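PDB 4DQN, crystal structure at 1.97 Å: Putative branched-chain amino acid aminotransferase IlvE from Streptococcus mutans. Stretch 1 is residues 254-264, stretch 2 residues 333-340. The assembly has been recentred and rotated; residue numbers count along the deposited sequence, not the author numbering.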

# COMPACT_ATOMS: atom_id res chain seq x y z
N TYR A 254 -20.54 9.70 9.28
CA TYR A 254 -21.24 9.41 10.53
C TYR A 254 -21.90 10.67 11.07
O TYR A 254 -23.03 10.62 11.56
CB TYR A 254 -20.29 8.80 11.56
CG TYR A 254 -19.94 7.37 11.24
CD1 TYR A 254 -20.92 6.51 10.75
CD2 TYR A 254 -18.65 6.90 11.37
CE1 TYR A 254 -20.63 5.21 10.44
CE2 TYR A 254 -18.34 5.58 11.05
CZ TYR A 254 -19.34 4.75 10.58
OH TYR A 254 -19.06 3.44 10.26
N SER A 255 -21.19 11.79 10.97
CA SER A 255 -21.73 13.08 11.39
C SER A 255 -22.98 13.48 10.60
O SER A 255 -23.95 13.99 11.18
CB SER A 255 -20.64 14.15 11.25
OG SER A 255 -19.54 13.84 12.08
N LEU A 256 -22.96 13.24 9.29
CA LEU A 256 -24.09 13.57 8.42
C LEU A 256 -25.28 12.65 8.71
O LEU A 256 -26.43 13.12 8.76
CB LEU A 256 -23.69 13.48 6.94
CG LEU A 256 -22.83 14.66 6.46
CD1 LEU A 256 -22.42 14.51 5.01
CD2 LEU A 256 -23.57 15.99 6.68
N LEU A 257 -25.00 11.37 8.90
CA LEU A 257 -25.99 10.40 9.35
C LEU A 257 -26.69 10.91 10.61
O LEU A 257 -27.93 10.88 10.72
CB LEU A 257 -25.28 9.10 9.71
CG LEU A 257 -25.55 7.77 9.00
CD1 LEU A 257 -26.41 7.91 7.77
CD2 LEU A 257 -24.23 7.09 8.67
N TYR A 258 -25.88 11.35 11.56
CA TYR A 258 -26.35 11.83 12.84
C TYR A 258 -27.21 13.08 12.67
O TYR A 258 -28.33 13.13 13.17
CB TYR A 258 -25.15 12.13 13.74
CG TYR A 258 -25.50 12.48 15.17
CD1 TYR A 258 -25.96 13.75 15.50
CD2 TYR A 258 -25.35 11.56 16.18
CE1 TYR A 258 -26.27 14.08 16.80
CE2 TYR A 258 -25.66 11.87 17.49
CZ TYR A 258 -26.11 13.13 17.80
OH TYR A 258 -26.41 13.45 19.11
N LEU A 259 -26.69 14.08 11.95
CA LEU A 259 -27.41 15.35 11.81
C LEU A 259 -28.69 15.18 11.00
O LEU A 259 -29.72 15.75 11.35
CB LEU A 259 -26.52 16.43 11.20
CG LEU A 259 -25.27 16.77 12.02
CD1 LEU A 259 -24.39 17.77 11.30
CD2 LEU A 259 -25.67 17.29 13.40
N ALA A 260 -28.64 14.40 9.93
CA ALA A 260 -29.83 14.13 9.13
C ALA A 260 -30.99 13.65 10.00
O ALA A 260 -32.13 14.12 9.87
CB ALA A 260 -29.52 13.10 8.03
N GLU A 261 -30.71 12.71 10.90
CA GLU A 261 -31.73 12.19 11.81
C GLU A 261 -32.09 13.20 12.89
O GLU A 261 -33.26 13.59 13.02
CB GLU A 261 -31.26 10.88 12.47
CG GLU A 261 -32.30 10.27 13.43
CD GLU A 261 -31.85 8.96 14.06
OE1 GLU A 261 -30.84 8.38 13.60
OE2 GLU A 261 -32.51 8.51 15.02
N HIS A 262 -31.10 13.64 13.66
CA HIS A 262 -31.39 14.36 14.91
C HIS A 262 -31.68 15.85 14.73
O HIS A 262 -32.18 16.51 15.65
CB HIS A 262 -30.28 14.12 15.94
CG HIS A 262 -30.14 12.68 16.33
ND1 HIS A 262 -31.13 11.98 16.98
CD2 HIS A 262 -29.13 11.79 16.13
CE1 HIS A 262 -30.74 10.74 17.18
NE2 HIS A 262 -29.53 10.60 16.68
N ARG A 263 -31.37 16.40 13.56
CA ARG A 263 -31.65 17.80 13.28
C ARG A 263 -32.76 17.94 12.25
O ARG A 263 -33.56 18.88 12.29
CB ARG A 263 -30.40 18.52 12.77
CG ARG A 263 -29.23 18.54 13.74
CD ARG A 263 -29.57 19.39 14.93
NE ARG A 263 -28.40 20.10 15.44
CZ ARG A 263 -27.63 19.59 16.39
NH1 ARG A 263 -27.96 18.42 16.87
NH2 ARG A 263 -26.58 20.24 16.86
N PHE A 264 -32.81 17.00 11.31
CA PHE A 264 -33.74 17.15 10.19
C PHE A 264 -34.87 16.12 10.16
O PHE A 264 -35.74 16.19 9.29
CB PHE A 264 -32.97 17.20 8.87
CG PHE A 264 -32.06 18.39 8.76
CD1 PHE A 264 -30.70 18.26 9.04
CD2 PHE A 264 -32.56 19.63 8.40
CE1 PHE A 264 -29.86 19.37 8.95
CE2 PHE A 264 -31.73 20.74 8.31
CZ PHE A 264 -30.37 20.60 8.58
N VAL A 333 -23.27 26.99 15.15
CA VAL A 333 -24.48 26.20 15.42
C VAL A 333 -24.24 25.30 16.63
O VAL A 333 -23.15 24.74 16.76
CB VAL A 333 -24.89 25.35 14.17
CG1 VAL A 333 -26.05 24.42 14.49
CG2 VAL A 333 -25.27 26.25 13.01
N LYS A 334 -25.22 25.16 17.53
CA LYS A 334 -25.03 24.32 18.72
C LYS A 334 -24.66 22.89 18.33
O LYS A 334 -25.30 22.28 17.46
CB LYS A 334 -26.29 24.27 19.58
CG LYS A 334 -26.03 23.72 20.99
CD LYS A 334 -27.29 23.13 21.61
CE LYS A 334 -27.26 23.18 23.13
NZ LYS A 334 -25.96 22.82 23.75
N ALA A 335 -23.65 22.34 19.00
CA ALA A 335 -23.11 21.03 18.64
C ALA A 335 -23.81 19.90 19.36
O ALA A 335 -24.33 20.11 20.46
CB ALA A 335 -21.63 20.97 18.96
N PRO A 336 -23.79 18.70 18.77
CA PRO A 336 -24.20 17.56 19.59
C PRO A 336 -23.22 17.41 20.75
O PRO A 336 -22.09 17.90 20.66
CB PRO A 336 -24.05 16.36 18.63
CG PRO A 336 -24.23 16.97 17.26
CD PRO A 336 -23.57 18.33 17.36
N GLU A 337 -23.65 16.76 21.83
CA GLU A 337 -22.79 16.50 22.98
C GLU A 337 -21.52 15.73 22.58
O GLU A 337 -21.60 14.75 21.84
CB GLU A 337 -23.55 15.70 24.03
CG GLU A 337 -22.97 15.77 25.42
CD GLU A 337 -23.26 17.10 26.10
OE1 GLU A 337 -23.85 18.00 25.44
OE2 GLU A 337 -22.91 17.24 27.29
N GLY A 338 -20.37 16.18 23.06
CA GLY A 338 -19.12 15.46 22.89
C GLY A 338 -18.39 15.65 21.57
O GLY A 338 -17.32 15.07 21.38
N TRP A 339 -18.95 16.43 20.65
CA TRP A 339 -18.34 16.61 19.33
C TRP A 339 -17.21 17.63 19.28
O TRP A 339 -16.23 17.45 18.55
CB TRP A 339 -19.38 17.01 18.29
CG TRP A 339 -20.23 15.88 17.80
CD1 TRP A 339 -20.48 14.69 18.43
CD2 TRP A 339 -20.96 15.83 16.57
NE1 TRP A 339 -21.32 13.92 17.67
CE2 TRP A 339 -21.63 14.59 16.52
CE3 TRP A 339 -21.11 16.73 15.50
CZ2 TRP A 339 -22.44 14.22 15.43
CZ3 TRP A 339 -21.92 16.36 14.43
CH2 TRP A 339 -22.58 15.12 14.41
N ILE A 340 -17.36 18.72 20.01
CA ILE A 340 -16.39 19.81 19.92
C ILE A 340 -15.33 19.69 21.01
O ILE A 340 -15.64 19.44 22.17
CB ILE A 340 -17.07 21.18 20.04
CG1 ILE A 340 -18.19 21.32 19.00
CG2 ILE A 340 -16.05 22.29 19.91
CD1 ILE A 340 -17.77 21.09 17.54
O HOH W 1 -23.92 12.77 20.90

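The helix of stretch 1 meets the irregular chain of stretch 2 through Ser 255, Tyr 258 and Leu 259, with Arg 263 following. Ser 255 comes first. It is buried beside the indole of Trp 339, with Ser 255 CB 3.8 Å from CH2 of Trp 339, and its OG lies over one face of that ring. A small side chain lets the broad ring come close; the hydroxyl's hydrogen-bonding needs are met elsewhere in the structure.

One turn on, Tyr 258 points toward stretch 2. Atom CZ2 of Trp 339 sits over one face of the Tyr 258 ring, 3.5 Å from Tyr 258 CG, yet the planes of the two rings are inclined at 57°, so the pair is oblique. Tyr 258 CE1 also packs 3.6 Å from Pro 336 CG. An aromatic residue with a polar tip suits this partly exposed place: the ring supplies apolar surface, while Tyr 258 OH lies 3.1 Å from the oxygen of water 1, which in turn donates to Glu 337 O at 3.2 Å, bridging the stretches.

Leu 259 starts out sideways, but its end comes nearer. Leu 259 CD2 reaches both Trp 339 CH2, at 3.9 Å, and Pro 336 CG, at 4.1 Å, a purely apolar contact suited to a buried leucine. These two partners are the first and last residues of a type II turn, in which Gly 338 adopts a positive phi that favours glycine.

Arg 263 closes the contact. Its long side chain carries Arg 263 NH2 to Lys 334 O, 2.5 Å away, in a very short hydrogen bond whose N-H...O angle of 121° is far from linear. The carbonyl lies near the guanidinium plane, where the N-H groups point, and Pro 336 CD packs 3.6 Å from Arg 263 NH2.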